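Local coordinates for Lmaj004144AAA protein (Leishmania major, PDB 1Y63) that probably acts as an adenylate kinase of the AK6 subfamily, passing phosphate between ATP and AMP, with ATPase activity thought to serve maturation of the small ribosomal subunit, at residues 25-30 / 87-92; 9-14 / 35-40. One frame throughout, in Å; residues are numbered along the deposited sequence. Where two conformers were deposited one is given.

Overall arrangement
The chain enters the parallel sheet through strand 12-16, runs through the P-loop into helix 23-33 and returns as strand 37-41. Interaction 2 closes this first strand-helix-strand loop by joining residues 9-14 to residues 35-40. The two strands are not neighbours, because strand 85-89 lies between them. That strand arrives later in the chain and packs under helix 23-33, which is interaction 1, between residues 25-30 and 87-92. The two loops therefore cross in the chain. Backbone bonds from Val-87 to Gln-38 and from Val-88 to Ile-13 stitch the contacts together. They also share a manganese ion, held by Glu-28 of interaction 1 and His-39 of interaction 2.

Interaction 1 of 2, residues 25-30 / 87-92; sequences SMAEMI and VVDYHS. With MN (manganese (II) ion), chain C; ADP (adenosine-5'-diphosphate), chain Q.
Ala-27 and Ile-30 pack on Val-87, where the helix that follows the P-loop lies over the parallel sheet of this P-loop NTPase fold. Helix 25-30 and strand 87-89 run nearly antiparallel, at 166°, with their axes 8.6 Å apart at closest approach. The tight part is small and apolar. Val-87 turns both methyls to the helix. Val-87 CG2 lies 3.9 Å from Ala-27 CB and 4.1 Å from Ile-30 CD1. Its CG1 sits near the backbone O of Ala-27. Ala-27 has only a methyl, and this also meets Asp-89 CB. The Asp-89 carboxylate swings anti to its own backbone N (chi1 157°), and its OD2 is hydrogen-bonded to Thr-24.

The looser side is where Glu-28 meets metal and water; Met-26 and Met-29 pack instead on helix 161-178. Glu-28 points away from the strand, and its chain bends at chi2 (-77°). Glu-28 OE2 binds manganese at 2.2 Å, beside four waters and His-39. Its OE1 accepts a hydrogen bond from one of those waters. At the start of the segment Ser-25 grips ADP twice through one oxygen: Ser-25 N donates to ADP O1A at 2.8 Å, and Ser-25 OG donates to the same O1A at 2.7 Å.

Interaction 2 of 2, residues 9-14 / 35-40; sequences KGINIL and DGFQHL. With MN (manganese (II) ion), chain C.
The first strand-helix-strand unit of the nucleotide-binding core brings Phe-37, at the start of strand 37-41, against Ile-11 and Ile-13 of the 9-14 segment. Two neighbouring ring carbons, CE2 and CZ, do the touching. Phe-37 CE2 lies 3.6 Å from Ile-13 CD1, and CZ is 3.8 Å from the same methyl. Ile-13 stretches out to the ring with CD1 continuing the chain (chi2 171°), and the two side chains meet at about a right angle. The backbone joins in as well: Ile-11 O is 3.7 Å from Phe-37 CE2. Both Ile-13 CD1 and Ile-11 O approach the ring obliquely. Ile-11 CG2 touches more loosely, at 4.4 Å from Phe-37 CZ.

No hydrogen bond links the two segments. In the parallel sheet, strand 85-89 runs between strands 12-16 and 37-41 and bonds to both, so Phe-37 reaches across it to the first strand. Ile-30 of helix 23-33 also packs on the ring, in the layer between helix and sheet.

Two residues further along, His-39 serves the metal site. Its CG is anti to the backbone N (chi1 170°), and His-39 ND1 binds manganese at 2.3 Å together with Glu-28. Four waters complete the six ligands. Water 1 lies at the edge of the imidazole ring, in its plane. Manganese on ND1 and a hydrogen bond from NE2 to Asp-89 OD2 together probably fix the rotation of the ring. The backbone O of His-39 accepts a hydrogen bond of 2.8 Å from the O of water 4, itself a manganese ligand.

Interaction 1 of 2, residues 25-30 / 87-92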
ATOM      1  N   SER A  25       0.951   6.982   6.143  1.00 16.58           N
ATOM      2  CA  SER A  25       1.503   8.335   6.169  1.00 16.70           C
ATOM      3  C   SER A  25       1.710   8.885   4.757  1.00 18.09           C
ATOM      4  O   SER A  25       1.379  10.033   4.466  1.00 17.97           O
ATOM      5  CB  SER A  25       2.791   8.386   6.962  1.00 18.97           C
ATOM      6  OG  SER A  25       2.549   8.003   8.307  1.00 19.36           O
ATOM      7  N   MET A  26       2.300   8.065   3.895  1.00 18.84           N
ATOM      8  CA  MET A  26       2.530   8.493   2.507  1.00 17.57           C
ATOM      9  C   MET A  26       1.231   8.660   1.751  1.00 15.57           C
ATOM     10  O   MET A  26       1.054   9.630   1.027  1.00 16.40           O
ATOM     11  CB  MET A  26       3.449   7.553   1.757  1.00 19.40           C
ATOM     12  CG  MET A  26       3.785   8.080   0.370  1.00 21.51           C
ATOM     13  SD  MET A  26       4.968   7.043  -0.500  1.00 21.06           S
ATOM     14  CE  MET A  26       6.452   7.450   0.413  1.00 19.91           C
ATOM     15  N   ALA A  27       0.288   7.742   1.940  1.00 16.63           N
ATOM     16  CA  ALA A  27      -0.994   7.847   1.248  1.00 14.63           C
ATOM     17  C   ALA A  27      -1.742   9.120   1.691  1.00 15.95           C
ATOM     18  O   ALA A  27      -2.413   9.772   0.872  1.00 17.94           O
ATOM     19  CB  ALA A  27      -1.831   6.632   1.503  1.00 18.44           C
ATOM     20  N   GLU A  28      -1.651   9.454   2.982  1.00 16.95           N
ATOM     21  CA  GLU A  28      -2.296  10.672   3.441  1.00 18.11           C
ATOM     22  C   GLU A  28      -1.603  11.913   2.910  1.00 16.86           C
ATOM     23  O   GLU A  28      -2.258  12.908   2.593  1.00 19.01           O
ATOM     24  CB  GLU A  28      -2.439  10.692   4.959  1.00 15.88           C
ATOM     25  CG  GLU A  28      -3.358   9.573   5.467  1.00 17.21           C
ATOM     26  CD  GLU A  28      -4.850   9.840   5.267  1.00 24.29           C
ATOM     27  OE1 GLU A  28      -5.250  10.787   4.550  1.00 24.72           O
ATOM     28  OE2 GLU A  28      -5.648   9.076   5.842  1.00 21.74           O
ATOM     29  N   MET A  29      -0.284  11.875   2.780  1.00 18.03           N
ATOM     30  CA  MET A  29       0.416  12.968   2.096  1.00 18.12           C
ATOM     31  C   MET A  29      -0.028  13.157   0.657  1.00 18.96           C
ATOM     32  O   MET A  29      -0.262  14.278   0.212  1.00 18.44           O
ATOM     33  CB  MET A  29       1.919  12.770   2.160  1.00 19.71           C
ATOM     34  CG  MET A  29       2.670  13.922   1.556  1.00 19.12           C
ATOM     35  SD  MET A  29       4.477  13.856   1.528  0.60 24.57           S
ATOM     36  CE  MET A  29       4.879  14.559   3.117  0.60 25.43           C
ATOM     37  N   ILE A  30      -0.174  12.056  -0.063  1.00 17.07           N
ATOM     38  CA  ILE A  30      -0.684  12.107  -1.421  1.00 18.31           C
ATOM     39  C   ILE A  30      -2.099  12.690  -1.458  1.00 19.93           C
ATOM     40  O   ILE A  30      -2.409  13.575  -2.264  1.00 18.73           O
ATOM     41  CB  ILE A  30      -0.614  10.698  -2.059  1.00 18.27           C
ATOM     42  CG1 ILE A  30       0.846  10.300  -2.314  1.00 19.19           C
ATOM     43  CG2 ILE A  30      -1.443  10.614  -3.331  1.00 19.43           C
ATOM     44  CD1 ILE A  30       1.050   8.826  -2.554  1.00 20.18           C
ATOM     45  N   VAL A  87      -5.712   6.372  -4.039  1.00 18.35           N
ATOM     46  CA  VAL A  87      -4.448   5.873  -3.484  1.00 20.95           C
ATOM     47  C   VAL A  87      -4.794   4.798  -2.468  1.00 19.67           C
ATOM     48  O   VAL A  87      -5.422   5.060  -1.429  1.00 21.08           O
ATOM     49  CB  VAL A  87      -3.523   7.001  -2.921  1.00 18.91           C
ATOM     50  CG1 VAL A  87      -4.221   7.892  -1.873  1.00 20.71           C
ATOM     51  CG2 VAL A  87      -2.226   6.403  -2.369  1.00 20.40           C
ATOM     52  N   VAL A  88      -4.453   3.579  -2.816  1.00 17.73           N
ATOM     53  CA  VAL A  88      -4.799   2.422  -2.002  1.00 18.76           C
ATOM     54  C   VAL A  88      -3.577   2.079  -1.152  1.00 20.83           C
ATOM     55  O   VAL A  88      -2.433   2.164  -1.626  1.00 21.32           O
ATOM     56  CB  VAL A  88      -5.158   1.227  -2.881  1.00 20.82           C
ATOM     57  CG1 VAL A  88      -5.437   0.000  -2.041  1.00 22.35           C
ATOM     58  CG2 VAL A  88      -6.386   1.561  -3.708  1.00 23.60           C
ATOM     59  N   ASP A  89      -3.843   1.694   0.090  1.00 18.04           N
ATOM     60  CA  ASP A  89      -2.821   1.527   1.116  1.00 18.73           C
ATOM     61  C   ASP A  89      -3.006   0.147   1.730  1.00 18.97           C
ATOM     62  O   ASP A  89      -4.028  -0.092   2.359  1.00 18.33           O
ATOM     63  CB  ASP A  89      -3.077   2.684   2.103  1.00 19.92           C
ATOM     64  CG  ASP A  89      -2.555   2.467   3.465  1.00 19.20           C
ATOM     65  OD1 ASP A  89      -1.756   1.569   3.710  1.00 22.17           O
ATOM     66  OD2 ASP A  89      -2.923   3.323   4.313  1.00 21.88           O
ATOM     67  N   TYR A  90      -2.066  -0.778   1.492  1.00 17.49           N
ATOM     68  CA  TYR A  90      -2.178  -2.158   2.054  1.00 18.61           C
ATOM     69  C   TYR A  90      -0.845  -2.854   2.082  1.00 18.79           C
ATOM     70  O   TYR A  90      -0.036  -2.647   1.183  1.00 20.06           O
ATOM     71  CB  TYR A  90      -3.181  -3.020   1.248  1.00 18.62           C
ATOM     72  CG  TYR A  90      -3.727  -4.245   1.977  1.00 18.30           C
ATOM     73  CD1 TYR A  90      -4.149  -4.173   3.300  1.00 20.34           C
ATOM     74  CD2 TYR A  90      -3.921  -5.451   1.298  1.00 19.43           C
ATOM     75  CE1 TYR A  90      -4.695  -5.289   3.942  1.00 19.50           C
ATOM     76  CE2 TYR A  90      -4.489  -6.552   1.928  1.00 21.19           C
ATOM     77  CZ  TYR A  90      -4.870  -6.459   3.238  1.00 22.38           C
ATOM     78  OH  TYR A  90      -5.419  -7.567   3.866  1.00 25.83           O
ATOM     79  N   HIS A  91      -0.656  -3.730   3.072  1.00 18.99           N
ATOM     80  CA  HIS A  91       0.604  -4.446   3.249  1.00 20.99           C
ATOM     81  C   HIS A  91       0.771  -5.558   2.216  1.00 25.86           C
ATOM     82  O   HIS A  91       1.877  -6.022   1.999  1.00 30.62           O
ATOM     83  CB  HIS A  91       0.733  -4.986   4.678  1.00 21.52           C
ATOM     84  CG  HIS A  91      -0.288  -6.020   5.035  1.00 24.07           C
ATOM     85  ND1 HIS A  91      -1.361  -5.767   5.855  1.00 33.93           N
ATOM     86  CD2 HIS A  91      -0.387  -7.323   4.684  1.00 31.77           C
ATOM     87  CE1 HIS A  91      -2.086  -6.867   5.991  1.00 26.56           C
ATOM     88  NE2 HIS A  91      -1.523  -7.822   5.279  1.00 36.56           N
ATOM     89  N   SER A  92      -0.328  -5.977   1.596  1.00 21.44           N
ATOM     90  CA  SER A  92      -0.301  -7.009   0.563  1.00 20.18           C
ATOM     91  C   SER A  92      -0.691  -6.421  -0.762  1.00 20.31           C
ATOM     92  O   SER A  92      -1.291  -5.361  -0.820  1.00 20.31           O
ATOM     93  CB  SER A  92      -1.244  -8.135   0.920  1.00 24.24           C
ATOM     94  OG  SER A  92      -0.835  -8.773   2.128  1.00 27.86           O
TER
HETATM   95 MN    MN C 311      -7.496   8.329   4.971  1.00 19.37          MN
HETATM   96  PB  ADP Q 301       2.214   1.759   7.877  1.00 13.55           P
HETATM   97  O1B ADP Q 301       2.094   0.671   8.927  1.00 13.55           O
HETATM   98  O2B ADP Q 301       3.098   1.297   6.738  1.00 12.35           O
HETATM   99  O3B ADP Q 301       0.879   2.345   7.428  1.00 12.14           O
HETATM  100  PA  ADP Q 301       2.562   4.381   9.079  1.00 13.99           P
HETATM  101  O1A ADP Q 301       2.253   5.342   7.951  1.00 13.62           O
HETATM  102  O2A ADP Q 301       1.432   4.125  10.075  1.00 14.81           O
HETATM  103  O3A ADP Q 301       3.087   2.986   8.525  1.00 11.85           O
HETATM  104  O5' ADP Q 301       3.861   4.881   9.875  0.50 13.90           O
HETATM  105  C5' ADP Q 301       3.946   4.651  11.274  0.50 13.24           C
HETATM  106  C4' ADP Q 301       4.684   5.839  11.842  0.50 10.71           C
HETATM  107  O4' ADP Q 301       5.967   5.938  11.232  0.50 15.75           O
HETATM  108  C3' ADP Q 301       4.018   7.175  11.560  0.50 12.86           C
HETATM  109  O3' ADP Q 301       2.960   7.483  12.463  0.50 14.69           O
HETATM  110  C2' ADP Q 301       5.183   8.117  11.687  0.50 16.61           C
HETATM  111  O2' ADP Q 301       5.522   8.309  13.056  0.50 18.42           O
HETATM  112  C1' ADP Q 301       6.313   7.315  11.100  0.50 15.72           C
HETATM  113  N9  ADP Q 301       6.635   7.534   9.679  1.00 16.44           N
HETATM  114  C8  ADP Q 301       6.030   7.031   8.552  1.00 17.22           C
HETATM  115  N7  ADP Q 301       6.686   7.418   7.436  1.00 16.98           N
HETATM  116  C5  ADP Q 301       7.757   8.173   7.861  1.00 14.15           C
HETATM  117  C6  ADP Q 301       8.838   8.867   7.180  1.00 20.07           C
HETATM  118  N6  ADP Q 301       8.940   8.824   5.838  1.00 18.05           N
HETATM  119  N1  ADP Q 301       9.724   9.518   7.964  1.00 16.09           N
HETATM  120  C2  ADP Q 301       9.603   9.526   9.319  1.00 18.29           C
HETATM  121  N3  ADP Q 301       8.644   8.917  10.040  1.00 16.17           N
HETATM  122  C4  ADP Q 301       7.703   8.235   9.329  1.00 15.76           C
HETATM  123  O   HOH W   1      -7.663  10.022   3.854  1.00 23.95           O
HETATM  124  O   HOH W   2      -7.730   6.663   6.376  1.00 22.88           O
HETATM  125  O   HOH W   3      -8.940   9.406   6.279  1.00 20.94           O
HETATM  126  O   HOH W   4      -9.312   7.415   3.939  1.00 22.78           O

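Interaction 2 of 2, residues 9-14 / 35-40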
ATOM      1  N   LYS A   9     -11.470   4.855 -14.520  1.00 25.33           N
ATOM      2  CA  LYS A   9     -11.713   6.188 -15.084  1.00 27.25           C
ATOM      3  C   LYS A   9     -10.710   7.209 -14.573  1.00 26.86           C
ATOM      4  O   LYS A   9     -10.619   8.292 -15.117  1.00 27.32           O
ATOM      5  CB  LYS A   9     -13.113   6.669 -14.721  1.00 27.98           C
ATOM      6  CG  LYS A   9     -14.229   5.822 -15.274  1.00 31.01           C
ATOM      7  CD  LYS A   9     -15.588   6.397 -14.911  0.50 25.67           C
ATOM      8  CE  LYS A   9     -16.698   5.383 -15.135  0.10 25.31           C
ATOM      9  NZ  LYS A   9     -16.610   4.233 -14.188  0.10 24.04           N
ATOM     10  N   GLY A  10      -9.981   6.889 -13.505  1.00 23.08           N
ATOM     11  CA  GLY A  10      -8.966   7.791 -12.980  1.00 24.57           C
ATOM     12  C   GLY A  10      -7.599   7.149 -12.872  1.00 23.44           C
ATOM     13  O   GLY A  10      -7.361   6.085 -13.463  1.00 23.53           O
ATOM     14  N   ILE A  11      -6.712   7.803 -12.123  1.00 20.91           N
ATOM     15  CA  ILE A  11      -5.369   7.281 -11.854  1.00 21.63           C
ATOM     16  C   ILE A  11      -5.371   6.622 -10.486  1.00 21.00           C
ATOM     17  O   ILE A  11      -5.768   7.220  -9.498  1.00 21.13           O
ATOM     18  CB  ILE A  11      -4.301   8.386 -11.901  1.00 23.95           C
ATOM     19  CG1 ILE A  11      -4.320   9.080 -13.275  1.00 27.82           C
ATOM     20  CG2 ILE A  11      -2.922   7.811 -11.585  1.00 23.47           C
ATOM     21  CD1 ILE A  11      -3.846   8.205 -14.398  1.00 29.88           C
ATOM     22  N   ASN A  12      -4.938   5.364 -10.444  1.00 17.46           N
ATOM     23  CA  ASN A  12      -4.920   4.577  -9.201  1.00 18.85           C
ATOM     24  C   ASN A  12      -3.501   4.179  -8.851  1.00 18.59           C
ATOM     25  O   ASN A  12      -2.785   3.658  -9.687  1.00 18.39           O
ATOM     26  CB  ASN A  12      -5.754   3.317  -9.337  1.00 18.97           C
ATOM     27  CG  ASN A  12      -7.229   3.597  -9.495  1.00 20.23           C
ATOM     28  OD1 ASN A  12      -7.731   4.611  -9.023  1.00 19.88           O
ATOM     29  ND2 ASN A  12      -7.936   2.684 -10.160  1.00 19.53           N
ATOM     30  N   ILE A  13      -3.133   4.426  -7.603  1.00 16.37           N
ATOM     31  CA  ILE A  13      -1.817   4.077  -7.056  1.00 16.29           C
ATOM     32  C   ILE A  13      -1.983   3.127  -5.887  1.00 17.59           C
ATOM     33  O   ILE A  13      -2.903   3.293  -5.072  1.00 19.28           O
ATOM     34  CB  ILE A  13      -1.102   5.350  -6.548  1.00 18.56           C
ATOM     35  CG1 ILE A  13      -0.975   6.382  -7.678  1.00 20.59           C
ATOM     36  CG2 ILE A  13       0.262   5.003  -5.910  1.00 21.04           C
ATOM     37  CD1 ILE A  13      -0.474   7.705  -7.158  1.00 24.31           C
ATOM     38  N   LEU A  14      -1.101   2.127  -5.798  1.00 17.34           N
ATOM     39  CA  LEU A  14      -1.014   1.264  -4.637  1.00 17.72           C
ATOM     40  C   LEU A  14       0.269   1.573  -3.906  1.00 18.41           C
ATOM     41  O   LEU A  14       1.319   1.645  -4.514  1.00 20.08           O
ATOM     42  CB  LEU A  14      -1.014  -0.204  -5.051  1.00 18.00           C
ATOM     43  CG  LEU A  14      -0.819  -1.251  -3.936  1.00 18.75           C
ATOM     44  CD1 LEU A  14      -1.931  -1.152  -2.906  1.00 21.18           C
ATOM     45  CD2 LEU A  14      -0.754  -2.635  -4.568  1.00 22.27           C
ATOM     46  N   ASP A  35      -3.711  16.309  -6.554  1.00 27.48           N
ATOM     47  CA  ASP A  35      -5.058  16.718  -6.934  1.00 27.06           C
ATOM     48  C   ASP A  35      -5.965  15.523  -7.123  1.00 27.34           C
ATOM     49  O   ASP A  35      -5.671  14.646  -7.943  1.00 24.15           O
ATOM     50  CB  ASP A  35      -5.050  17.500  -8.250  1.00 30.70           C
ATOM     51  CG  ASP A  35      -6.451  17.776  -8.774  0.50 33.87           C
ATOM     52  OD1 ASP A  35      -7.249  18.410  -8.048  0.50 39.17           O
ATOM     53  OD2 ASP A  35      -6.756  17.367  -9.914  0.50 38.66           O
ATOM     54  N   GLY A  36      -7.069  15.520  -6.378  1.00 24.97           N
ATOM     55  CA  GLY A  36      -8.159  14.588  -6.608  1.00 23.18           C
ATOM     56  C   GLY A  36      -7.949  13.157  -6.178  1.00 24.28           C
ATOM     57  O   GLY A  36      -8.572  12.281  -6.760  1.00 22.95           O
ATOM     58  N   PHE A  37      -7.100  12.908  -5.174  1.00 21.59           N
ATOM     59  CA  PHE A  37      -6.871  11.551  -4.673  1.00 20.54           C
ATOM     60  C   PHE A  37      -7.662  11.249  -3.409  1.00 22.38           C
ATOM     61  O   PHE A  37      -7.648  12.041  -2.449  1.00 27.37           O
ATOM     62  CB  PHE A  37      -5.386  11.306  -4.405  1.00 20.73           C
ATOM     63  CG  PHE A  37      -4.620  10.911  -5.609  1.00 20.64           C
ATOM     64  CD1 PHE A  37      -4.109  11.882  -6.459  1.00 20.68           C
ATOM     65  CD2 PHE A  37      -4.429   9.566  -5.934  1.00 20.21           C
ATOM     66  CE1 PHE A  37      -3.413  11.522  -7.584  1.00 22.18           C
ATOM     67  CE2 PHE A  37      -3.737   9.209  -7.057  1.00 19.78           C
ATOM     68  CZ  PHE A  37      -3.236  10.186  -7.895  1.00 23.69           C
ATOM     69  N   GLN A  38      -8.332  10.101  -3.424  1.00 19.38           N
ATOM     70  CA  GLN A  38      -9.041   9.527  -2.285  1.00 21.30           C
ATOM     71  C   GLN A  38      -8.216   8.356  -1.780  1.00 20.17           C
ATOM     72  O   GLN A  38      -7.832   7.480  -2.569  1.00 22.10           O
ATOM     73  CB  GLN A  38     -10.422   8.990  -2.710  1.00 23.61           C
ATOM     74  CG  GLN A  38     -11.174   8.195  -1.617  1.00 31.05           C
ATOM     75  CD  GLN A  38     -12.377   7.392  -2.162  1.00 36.50           C
ATOM     76  OE1 GLN A  38     -12.801   7.588  -3.292  1.00 39.21           O
ATOM     77  NE2 GLN A  38     -12.896   6.468  -1.356  1.00 42.60           N
ATOM     78  N   HIS A  39      -8.004   8.325  -0.470  1.00 20.86           N
ATOM     79  CA  HIS A  39      -7.249   7.290   0.205  1.00 20.73           C
ATOM     80  C   HIS A  39      -8.168   6.164   0.634  1.00 20.10           C
ATOM     81  O   HIS A  39      -9.194   6.397   1.282  1.00 22.10           O
ATOM     82  CB  HIS A  39      -6.579   7.895   1.443  1.00 22.95           C
ATOM     83  CG  HIS A  39      -5.956   6.909   2.384  1.00 21.46           C
ATOM     84  ND1 HIS A  39      -6.033   7.048   3.759  1.00 19.47           N
ATOM     85  CD2 HIS A  39      -5.167   5.832   2.163  1.00 19.73           C
ATOM     86  CE1 HIS A  39      -5.341   6.082   4.338  1.00 20.74           C
ATOM     87  NE2 HIS A  39      -4.811   5.327   3.396  1.00 19.65           N
ATOM     88  N   LEU A  40      -7.804   4.949   0.262  1.00 19.42           N
ATOM     89  CA  LEU A  40      -8.510   3.732   0.719  1.00 18.70           C
ATOM     90  C   LEU A  40      -7.539   2.982   1.615  1.00 19.61           C
ATOM     91  O   LEU A  40      -6.509   2.479   1.151  1.00 19.36           O
ATOM     92  CB  LEU A  40      -8.904   2.811  -0.425  1.00 22.09           C
ATOM     93  CG  LEU A  40      -9.993   3.180  -1.414  1.00 27.19           C
ATOM     94  CD1 LEU A  40      -9.528   4.197  -2.438  1.00 32.31           C
ATOM     95  CD2 LEU A  40     -10.419   1.899  -2.115  1.00 26.50           C
TER
HETATM   96 MN    MN C 311      -7.496   8.329   4.971  1.00 19.37          MN
HETATM   97  O   HOH W   4      -9.312   7.415   3.939  1.00 22.78           O
HETATM   98  O   HOH W   2      -7.730   6.663   6.376  1.00 22.88           O
HETATM   99  O   HOH W   3      -8.940   9.406   6.279  1.00 20.94           O
HETATM  100  O   HOH W   1      -7.663  10.022   3.854  1.00 23.95           O